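Local coordinates for GDP-6-deoxy-D-mannose reductase (Pseudomonas aeruginosa, PDB 6X3B), which binds NADPH and probably reduces GDP-4-dehydro-6-deoxy-D-mannose to GDP-rhamnose for O-antigen biosynthesis, at residues H238-E252 and R286-W300. Residues are numbered along the deposited sequence; the frame is centred on the assembly and turned at random.
Sequences HGEAGAVYNVCSGQE and RVRGSHARLHDATGW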
ATOM      1  N   HIS A 238       2.684   7.403 -23.825  1.00 18.74           N
ATOM      2  CA  HIS A 238       1.964   6.237 -24.336  1.00 22.22           C
ATOM      3  C   HIS A 238       1.326   5.348 -23.273  1.00 24.98           C
ATOM      4  O   HIS A 238       0.546   4.460 -23.642  1.00 22.22           O
ATOM      5  CB  HIS A 238       2.894   5.359 -25.197  1.00 22.24           C
ATOM      6  CG  HIS A 238       3.598   6.100 -26.298  1.00 26.59           C
ATOM      7  ND1 HIS A 238       2.921   6.748 -27.317  1.00 25.96           N
ATOM      8  CD2 HIS A 238       4.917   6.260 -26.562  1.00 25.65           C
ATOM      9  CE1 HIS A 238       3.798   7.298 -28.142  1.00 23.70           C
ATOM     10  NE2 HIS A 238       5.015   7.012 -27.712  1.00 27.92           N
ATOM     11  N   GLY A 239       1.633   5.535 -21.987  1.00 19.13           N
ATOM     12  CA  GLY A 239       1.126   4.625 -20.969  1.00 16.98           C
ATOM     13  C   GLY A 239      -0.387   4.672 -20.823  1.00 22.90           C
ATOM     14  O   GLY A 239      -1.059   5.649 -21.154  1.00 21.20           O
ATOM     15  N   GLU A 240      -0.946   3.570 -20.330  1.00 22.21           N
ATOM     16  CA  GLU A 240      -2.387   3.480 -20.110  1.00 26.46           C
ATOM     17  C   GLU A 240      -2.734   3.964 -18.711  1.00 23.32           C
ATOM     18  O   GLU A 240      -2.171   3.471 -17.730  1.00 20.62           O
ATOM     19  CB  GLU A 240      -2.886   2.046 -20.285  1.00 28.27           C
ATOM     20  CG  GLU A 240      -2.666   1.503 -21.674  1.00 37.31           C
ATOM     21  CD  GLU A 240      -3.759   0.529 -22.110  1.00 54.40           C
ATOM     22  OE1 GLU A 240      -3.735   0.086 -23.283  1.00 52.78           O
ATOM     23  OE2 GLU A 240      -4.640   0.211 -21.281  1.00 60.07           O
ATOM     24  N   ALA A 241      -3.662   4.924 -18.627  1.00 24.19           N
ATOM     25  CA  ALA A 241      -4.145   5.424 -17.341  1.00 19.85           C
ATOM     26  C   ALA A 241      -4.484   4.267 -16.411  1.00 28.78           C
ATOM     27  O   ALA A 241      -5.123   3.293 -16.819  1.00 23.38           O
ATOM     28  CB  ALA A 241      -5.380   6.313 -17.550  1.00 20.87           C
ATOM     29  N   GLY A 242      -4.028   4.360 -15.161  1.00 22.63           N
ATOM     30  CA  GLY A 242      -4.332   3.340 -14.178  1.00 22.33           C
ATOM     31  C   GLY A 242      -3.394   2.153 -14.157  1.00 22.06           C
ATOM     32  O   GLY A 242      -3.564   1.267 -13.304  1.00 25.70           O
ATOM     33  N   ALA A 243      -2.389   2.105 -15.031  1.00 19.94           N
ATOM     34  CA  ALA A 243      -1.565   0.909 -15.150  1.00 23.29           C
ATOM     35  C   ALA A 243      -0.222   1.071 -14.434  1.00 24.47           C
ATOM     36  O   ALA A 243       0.307   2.179 -14.305  1.00 19.29           O
ATOM     37  CB  ALA A 243      -1.333   0.543 -16.618  1.00 17.74           C
ATOM     38  N   VAL A 244       0.312  -0.067 -13.977  1.00 20.40           N
ATOM     39  CA  VAL A 244       1.623  -0.189 -13.347  1.00 21.00           C
ATOM     40  C   VAL A 244       2.579  -0.856 -14.330  1.00 22.24           C
ATOM     41  O   VAL A 244       2.251  -1.898 -14.910  1.00 18.45           O
ATOM     42  CB  VAL A 244       1.528  -1.015 -12.053  1.00 22.18           C
ATOM     43  CG1 VAL A 244       2.907  -1.261 -11.457  1.00 23.13           C
ATOM     44  CG2 VAL A 244       0.592  -0.344 -11.056  1.00 23.66           C
ATOM     45  N   TYR A 245       3.772  -0.278 -14.499  1.00 16.00           N
ATOM     46  CA  TYR A 245       4.766  -0.807 -15.430  1.00 15.88           C
ATOM     47  C   TYR A 245       6.095  -1.039 -14.732  1.00 20.43           C
ATOM     48  O   TYR A 245       6.622  -0.113 -14.103  1.00 21.00           O
ATOM     49  CB  TYR A 245       4.996   0.161 -16.597  1.00 15.94           C
ATOM     50  CG  TYR A 245       3.761   0.424 -17.397  1.00 18.69           C
ATOM     51  CD1 TYR A 245       2.879   1.432 -17.041  1.00 18.01           C
ATOM     52  CD2 TYR A 245       3.473  -0.348 -18.514  1.00 20.38           C
ATOM     53  CE1 TYR A 245       1.733   1.669 -17.779  1.00 16.35           C
ATOM     54  CE2 TYR A 245       2.340  -0.131 -19.254  1.00 20.11           C
ATOM     55  CZ  TYR A 245       1.481   0.875 -18.893  1.00 22.41           C
ATOM     56  OH  TYR A 245       0.378   1.069 -19.667  1.00 23.28           O
ATOM     57  N   ASN A 246       6.641  -2.256 -14.857  1.00 18.85           N
ATOM     58  CA  ASN A 246       8.053  -2.471 -14.545  1.00 18.64           C
ATOM     59  C   ASN A 246       8.921  -1.708 -15.539  1.00 20.43           C
ATOM     60  O   ASN A 246       8.638  -1.688 -16.736  1.00 18.51           O
ATOM     61  CB  ASN A 246       8.428  -3.945 -14.638  1.00 19.28           C
ATOM     62  CG  ASN A 246       7.807  -4.790 -13.540  1.00 19.33           C
ATOM     63  OD1 ASN A 246       7.386  -4.281 -12.489  1.00 19.67           O
ATOM     64  ND2 ASN A 246       7.769  -6.092 -13.775  1.00 21.77           N
ATOM     65  N   VAL A 247       9.998  -1.113 -15.043  1.00 17.55           N
ATOM     66  CA  VAL A 247      11.023  -0.515 -15.899  1.00 20.50           C
ATOM     67  C   VAL A 247      12.315  -1.267 -15.590  1.00 21.13           C
ATOM     68  O   VAL A 247      12.930  -1.065 -14.537  1.00 20.33           O
ATOM     69  CB  VAL A 247      11.165   0.996 -15.678  1.00 19.86           C
ATOM     70  CG1 VAL A 247      12.313   1.565 -16.558  1.00 19.35           C
ATOM     71  CG2 VAL A 247       9.823   1.734 -15.989  1.00 17.77           C
ATOM     72  N   CYS A 248      12.725  -2.153 -16.502  1.00 18.21           N
ATOM     73  CA  CYS A 248      13.828  -3.073 -16.249  1.00 21.94           C
ATOM     74  C   CYS A 248      14.383  -3.558 -17.582  1.00 23.84           C
ATOM     75  O   CYS A 248      13.788  -3.352 -18.645  1.00 24.70           O
ATOM     76  CB  CYS A 248      13.371  -4.256 -15.376  1.00 21.81           C
ATOM     77  SG  CYS A 248      11.903  -5.105 -16.059  1.00 24.30           S
ATOM     78  N   SER A 249      15.544  -4.202 -17.513  0.92 25.17           N
ATOM     79  CA  SER A 249      16.206  -4.709 -18.710  0.92 26.58           C
ATOM     80  C   SER A 249      15.742  -6.106 -19.106  0.92 27.12           C
ATOM     81  O   SER A 249      15.883  -6.487 -20.273  0.92 24.62           O
ATOM     82  CB  SER A 249      17.726  -4.747 -18.495  0.92 26.90           C
ATOM     83  OG  SER A 249      18.059  -5.861 -17.671  0.92 23.12           O
ATOM     84  N   GLY A 250      15.213  -6.889 -18.167  1.00 25.24           N
ATOM     85  CA  GLY A 250      14.934  -8.275 -18.473  1.00 27.47           C
ATOM     86  C   GLY A 250      16.171  -9.142 -18.556  1.00 32.96           C
ATOM     87  O   GLY A 250      16.077 -10.295 -18.980  1.00 34.98           O
ATOM     88  N   GLN A 251      17.336  -8.625 -18.166  1.00 28.28           N
ATOM     89  CA  GLN A 251      18.571  -9.397 -18.165  1.00 27.50           C
ATOM     90  C   GLN A 251      19.180  -9.403 -16.770  1.00 28.02           C
ATOM     91  O   GLN A 251      19.303  -8.348 -16.142  1.00 28.79           O
ATOM     92  CB  GLN A 251      19.566  -8.829 -19.172  1.00 31.63           C
ATOM     93  CG  GLN A 251      19.039  -8.814 -20.595  1.00 42.46           C
ATOM     94  CD  GLN A 251      20.100  -9.191 -21.599  1.00 62.05           C
ATOM     95  OE1 GLN A 251      21.076  -8.463 -21.795  1.00 66.68           O
ATOM     96  NE2 GLN A 251      19.929 -10.352 -22.228  1.00 67.62           N
ATOM     97  N   GLU A 252      19.558 -10.587 -16.295  1.00 29.52           N
ATOM     98  CA  GLU A 252      20.313 -10.708 -15.048  1.00 34.56           C
ATOM     99  C   GLU A 252      21.788 -10.414 -15.268  1.00 30.27           C
ATOM    100  O   GLU A 252      22.395 -10.912 -16.217  1.00 33.24           O
ATOM    101  CB  GLU A 252      20.191 -12.117 -14.473  1.00 30.14           C
ATOM    102  CG  GLU A 252      18.866 -12.421 -13.885  1.00 35.37           C
ATOM    103  CD  GLU A 252      18.756 -13.867 -13.487  1.00 37.89           C
ATOM    104  OE1 GLU A 252      19.565 -14.320 -12.638  1.00 36.66           O
ATOM    105  OE2 GLU A 252      17.869 -14.543 -14.045  1.00 38.46           O
ATOM    106  N   ARG A 286      18.649 -14.029  -7.098  1.00 26.42           N
ATOM    107  CA  ARG A 286      18.488 -13.658  -8.499  1.00 27.39           C
ATOM    108  C   ARG A 286      17.253 -12.793  -8.684  1.00 29.98           C
ATOM    109  O   ARG A 286      16.185 -13.101  -8.156  1.00 25.56           O
ATOM    110  CB  ARG A 286      18.367 -14.899  -9.393  1.00 33.40           C
ATOM    111  CG  ARG A 286      19.532 -15.871  -9.277  1.00 39.13           C
ATOM    112  CD  ARG A 286      19.226 -17.137 -10.041  1.00 34.78           C
ATOM    113  NE  ARG A 286      18.813 -16.823 -11.397  1.00 40.61           N
ATOM    114  CZ  ARG A 286      18.342 -17.714 -12.259  1.00 43.81           C
ATOM    115  NH1 ARG A 286      18.234 -18.987 -11.899  1.00 48.31           N
ATOM    116  NH2 ARG A 286      17.988 -17.332 -13.477  1.00 39.76           N
ATOM    117  N   VAL A 287      17.395 -11.720  -9.461  1.00 28.58           N
ATOM    118  CA  VAL A 287      16.276 -10.854  -9.805  1.00 26.72           C
ATOM    119  C   VAL A 287      16.338 -10.588 -11.296  1.00 28.86           C
ATOM    120  O   VAL A 287      17.360 -10.103 -11.806  1.00 24.20           O
ATOM    121  CB  VAL A 287      16.273  -9.526  -9.026  1.00 23.84           C
ATOM    122  CG1 VAL A 287      15.088  -8.639  -9.500  1.00 22.86           C
ATOM    123  CG2 VAL A 287      16.196  -9.768  -7.522  1.00 24.82           C
ATOM    124  N   ARG A 288      15.264 -10.939 -11.993  1.00 23.37           N
ATOM    125  CA  ARG A 288      15.066 -10.590 -13.395  0.61 29.91           C
ATOM    126  C   ARG A 288      13.657 -10.034 -13.532  1.00 27.83           C
ATOM    127  O   ARG A 288      12.699 -10.672 -13.095  1.00 27.57           O
ATOM    128  CB  ARG A 288      15.252 -11.823 -14.290  0.61 31.83           C
ATOM    129  CG  ARG A 288      15.644 -11.528 -15.714  0.61 31.94           C
ATOM    130  CD  ARG A 288      16.108 -12.806 -16.405  0.61 32.02           C
ATOM    131  NE  ARG A 288      15.007 -13.718 -16.710  0.61 33.23           N
ATOM    132  CZ  ARG A 288      14.778 -14.865 -16.076  0.61 33.14           C
ATOM    133  NH1 ARG A 288      15.574 -15.252 -15.083  0.61 29.30           N
ATOM    134  NH2 ARG A 288      13.755 -15.631 -16.443  0.61 30.87           N
ATOM    135  N   GLY A 289      13.521  -8.847 -14.119  1.00 22.24           N
ATOM    136  CA  GLY A 289      12.211  -8.262 -14.312  1.00 22.46           C
ATOM    137  C   GLY A 289      11.716  -8.483 -15.727  1.00 22.42           C
ATOM    138  O   GLY A 289      12.503  -8.659 -16.647  1.00 27.17           O
ATOM    139  N   SER A 290      10.396  -8.468 -15.911  1.00 22.97           N
ATOM    140  CA  SER A 290       9.820  -8.435 -17.256  1.00 23.93           C
ATOM    141  C   SER A 290       9.384  -7.017 -17.600  1.00 22.23           C
ATOM    142  O   SER A 290       8.660  -6.378 -16.830  1.00 24.62           O
ATOM    143  CB  SER A 290       8.623  -9.378 -17.395  1.00 26.14           C
ATOM    144  OG  SER A 290       7.822  -9.024 -18.520  1.00 25.36           O
ATOM    145  N   HIS A 291       9.809  -6.534 -18.765  1.00 22.82           N
ATOM    146  CA  HIS A 291       9.350  -5.243 -19.261  1.00 23.34           C
ATOM    147  C   HIS A 291       8.399  -5.396 -20.438  1.00 21.10           C
ATOM    148  O   HIS A 291       8.204  -4.438 -21.191  1.00 19.49           O
ATOM    149  CB  HIS A 291      10.531  -4.346 -19.641  1.00 21.79           C
ATOM    150  CG  HIS A 291      11.401  -4.894 -20.735  1.00 24.97           C
ATOM    151  ND1 HIS A 291      12.773  -4.950 -20.629  1.00 28.52           N
ATOM    152  CD2 HIS A 291      11.098  -5.381 -21.964  1.00 31.10           C
ATOM    153  CE1 HIS A 291      13.280  -5.454 -21.743  1.00 29.54           C
ATOM    154  NE2 HIS A 291      12.283  -5.732 -22.564  1.00 33.54           N
ATOM    155  N   ALA A 292       7.794  -6.583 -20.600  1.00 23.40           N
ATOM    156  CA  ALA A 292       6.860  -6.801 -21.704  1.00 24.10           C
ATOM    157  C   ALA A 292       5.742  -5.775 -21.692  1.00 22.50           C
ATOM    158  O   ALA A 292       5.354  -5.258 -22.745  1.00 26.48           O
ATOM    159  CB  ALA A 292       6.269  -8.216 -21.644  1.00 27.16           C
ATOM    160  N   ARG A 293       5.209  -5.459 -20.513  1.00 22.51           N
ATOM    161  CA  ARG A 293       4.067  -4.557 -20.471  1.00 23.75           C
ATOM    162  C   ARG A 293       4.453  -3.169 -20.973  1.00 23.22           C
ATOM    163  O   ARG A 293       3.753  -2.569 -21.796  1.00 22.13           O
ATOM    164  CB  ARG A 293       3.497  -4.501 -19.059  1.00 24.89           C
ATOM    165  CG  ARG A 293       2.232  -3.687 -18.949  1.00 29.77           C
ATOM    166  CD  ARG A 293       1.736  -3.646 -17.500  1.00 33.96           C
ATOM    167  NE  ARG A 293       1.001  -4.849 -17.105  1.00 24.73           N
ATOM    168  CZ  ARG A 293       0.203  -4.909 -16.038  1.00 37.16           C
ATOM    169  NH1 ARG A 293       0.046  -3.833 -15.259  1.00 32.03           N
ATOM    170  NH2 ARG A 293      -0.449  -6.032 -15.749  1.00 33.02           N
ATOM    171  N   LEU A 294       5.587  -2.660 -20.499  1.00 22.95           N
ATOM    172  CA  LEU A 294       6.069  -1.347 -20.897  1.00 23.19           C
ATOM    173  C   LEU A 294       6.424  -1.312 -22.379  1.00 23.36           C
ATOM    174  O   LEU A 294       6.123  -0.331 -23.079  1.00 26.19           O
ATOM    175  CB  LEU A 294       7.283  -1.006 -20.041  1.00 20.36           C
ATOM    176  CG  LEU A 294       8.216   0.113 -20.499  1.00 21.39           C
ATOM    177  CD1 LEU A 294       7.468   1.383 -20.321  1.00 19.32           C
ATOM    178  CD2 LEU A 294       9.486   0.092 -19.622  1.00 23.98           C
ATOM    179  N   HIS A 295       7.081  -2.364 -22.881  1.00 21.00           N
ATOM    180  CA  HIS A 295       7.421  -2.365 -24.299  1.00 28.59           C
ATOM    181  C   HIS A 295       6.163  -2.427 -25.164  1.00 25.06           C
ATOM    182  O   HIS A 295       6.048  -1.696 -26.158  1.00 24.81           O
ATOM    183  CB  HIS A 295       8.354  -3.522 -24.642  1.00 26.85           C
ATOM    184  CG  HIS A 295       8.521  -3.714 -26.117  1.00 32.66           C
ATOM    185  ND1 HIS A 295       9.295  -2.876 -26.893  1.00 29.79           N
ATOM    186  CD2 HIS A 295       7.952  -4.602 -26.970  1.00 33.03           C
ATOM    187  CE1 HIS A 295       9.217  -3.259 -28.157  1.00 29.83           C
ATOM    188  NE2 HIS A 295       8.409  -4.302 -28.229  1.00 33.47           N
ATOM    189  N   ASP A 296       5.187  -3.256 -24.778  1.00 23.96           N
ATOM    190  CA  ASP A 296       3.966  -3.364 -25.576  1.00 26.36           C
ATOM    191  C   ASP A 296       3.187  -2.059 -25.574  1.00 26.20           C
ATOM    192  O   ASP A 296       2.582  -1.688 -26.586  1.00 25.62           O
ATOM    193  CB  ASP A 296       3.084  -4.513 -25.067  1.00 25.53           C
ATOM    194  CG  ASP A 296       3.708  -5.876 -25.304  1.00 31.15           C
ATOM    195  OD1 ASP A 296       4.616  -5.976 -26.161  1.00 38.11           O
ATOM    196  OD2 ASP A 296       3.299  -6.848 -24.642  1.00 35.62           O
ATOM    197  N   ALA A 297       3.216  -1.326 -24.461  1.00 23.96           N
ATOM    198  CA  ALA A 297       2.405  -0.115 -24.382  1.00 27.04           C
ATOM    199  C   ALA A 297       3.092   1.095 -25.006  1.00 23.55           C
ATOM    200  O   ALA A 297       2.408   2.011 -25.478  1.00 29.72           O
ATOM    201  CB  ALA A 297       2.046   0.181 -22.923  1.00 29.39           C
ATOM    202  N   THR A 298       4.427   1.123 -25.035  1.00 22.88           N
ATOM    203  CA  THR A 298       5.152   2.340 -25.360  1.00 20.92           C
ATOM    204  C   THR A 298       6.142   2.206 -26.496  1.00 27.07           C
ATOM    205  O   THR A 298       6.570   3.235 -27.025  1.00 27.73           O
ATOM    206  CB  THR A 298       5.930   2.860 -24.135  1.00 23.20           C
ATOM    207  OG1 THR A 298       7.077   2.020 -23.910  1.00 21.94           O
ATOM    208  CG2 THR A 298       5.040   2.868 -22.894  1.00 21.33           C
ATOM    209  N   GLY A 299       6.552   0.991 -26.857  1.00 24.83           N
ATOM    210  CA  GLY A 299       7.630   0.796 -27.801  1.00 31.33           C
ATOM    211  C   GLY A 299       9.018   0.856 -27.201  1.00 31.42           C
ATOM    212  O   GLY A 299       9.991   0.529 -27.899  1.00 27.73           O
ATOM    213  N   TRP A 300       9.105   1.256 -25.930  1.00 24.85           N
ATOM    214  CA  TRP A 300      10.400   1.409 -25.218  1.00 25.17           C
ATOM    215  C   TRP A 300      11.247   0.133 -25.288  1.00 27.47           C
ATOM    216  O   TRP A 300      10.692  -0.969 -25.147  1.00 28.60           O
ATOM    217  CB  TRP A 300      10.169   1.834 -23.761  1.00 23.03           C
ATOM    218  CG  TRP A 300      11.422   1.968 -22.950  1.00 22.42           C
ATOM    219  CD1 TRP A 300      12.166   3.095 -22.767  1.00 25.30           C
ATOM    220  CD2 TRP A 300      12.101   0.923 -22.234  1.00 21.82           C
ATOM    221  NE1 TRP A 300      13.249   2.828 -21.974  1.00 21.98           N
ATOM    222  CE2 TRP A 300      13.236   1.505 -21.631  1.00 24.24           C
ATOM    223  CE3 TRP A 300      11.856  -0.438 -22.028  1.00 24.69           C
ATOM    224  CZ2 TRP A 300      14.117   0.770 -20.841  1.00 26.42           C
ATOM    225  CZ3 TRP A 300      12.729  -1.162 -21.250  1.00 28.06           C
ATOM    226  CH2 TRP A 300      13.843  -0.565 -20.665  1.00 24.82           C
TER
HETATM  227  O   HOH W   1      -0.377   1.979 -24.800  1.00 31.69           O
HETATM  228  O   HOH W   2      -1.793  -2.251 -13.751  1.00 29.01           O
HETATM  229  O   HOH W   3       6.919  -3.538 -18.065  1.00 16.08           O
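In the central sheet of this NADPH-bound epimerase/dehydratase-family fold, helix 292-298 crosses strand 244-247 at 108°, and Tyr245 lies beside the helix, its CE2 3.7 Å from Ala297 CB, with Arg293 CG and Leu294 CA also against the ring. The Arg293 guanidinium stands almost perpendicular to that ring; its bend at chi3 (-80°) brings NH1 to an in-plane lone pair of Val244 O (3.0 Å), while NH2 pairs with Glu142. Leu294 CD2 lies against Val247 CG2 and over one face of Trp300, offset toward the rim. A water links Asn246 O to Leu294 N. Asn246 ND2 donates to Ser290 O (3.2 Å, 155°), its OD1 being held by Tyr129. From the N-cap position, the His291 ring gives its ND1 proton to Cys248 O (2.7 Å) from above the carbonyl plane. Farther along, Arg286 grips the nearly coplanar Glu252 carboxylate side-on, NE to OE1 (2.9 Å) and NH2 to OE2 (2.8 Å); in one of its two conformers Arg288 NH1 also meets OE2 nearly head-on (2.6 Å). OE1 also bonds Ser219; so many donors would probably keep the carboxylate ionised. Strand 244-247 pairs in parallel with strand 172-182, and helix 292-298 packs against it, an arrangement of the Rossmann-type sheet.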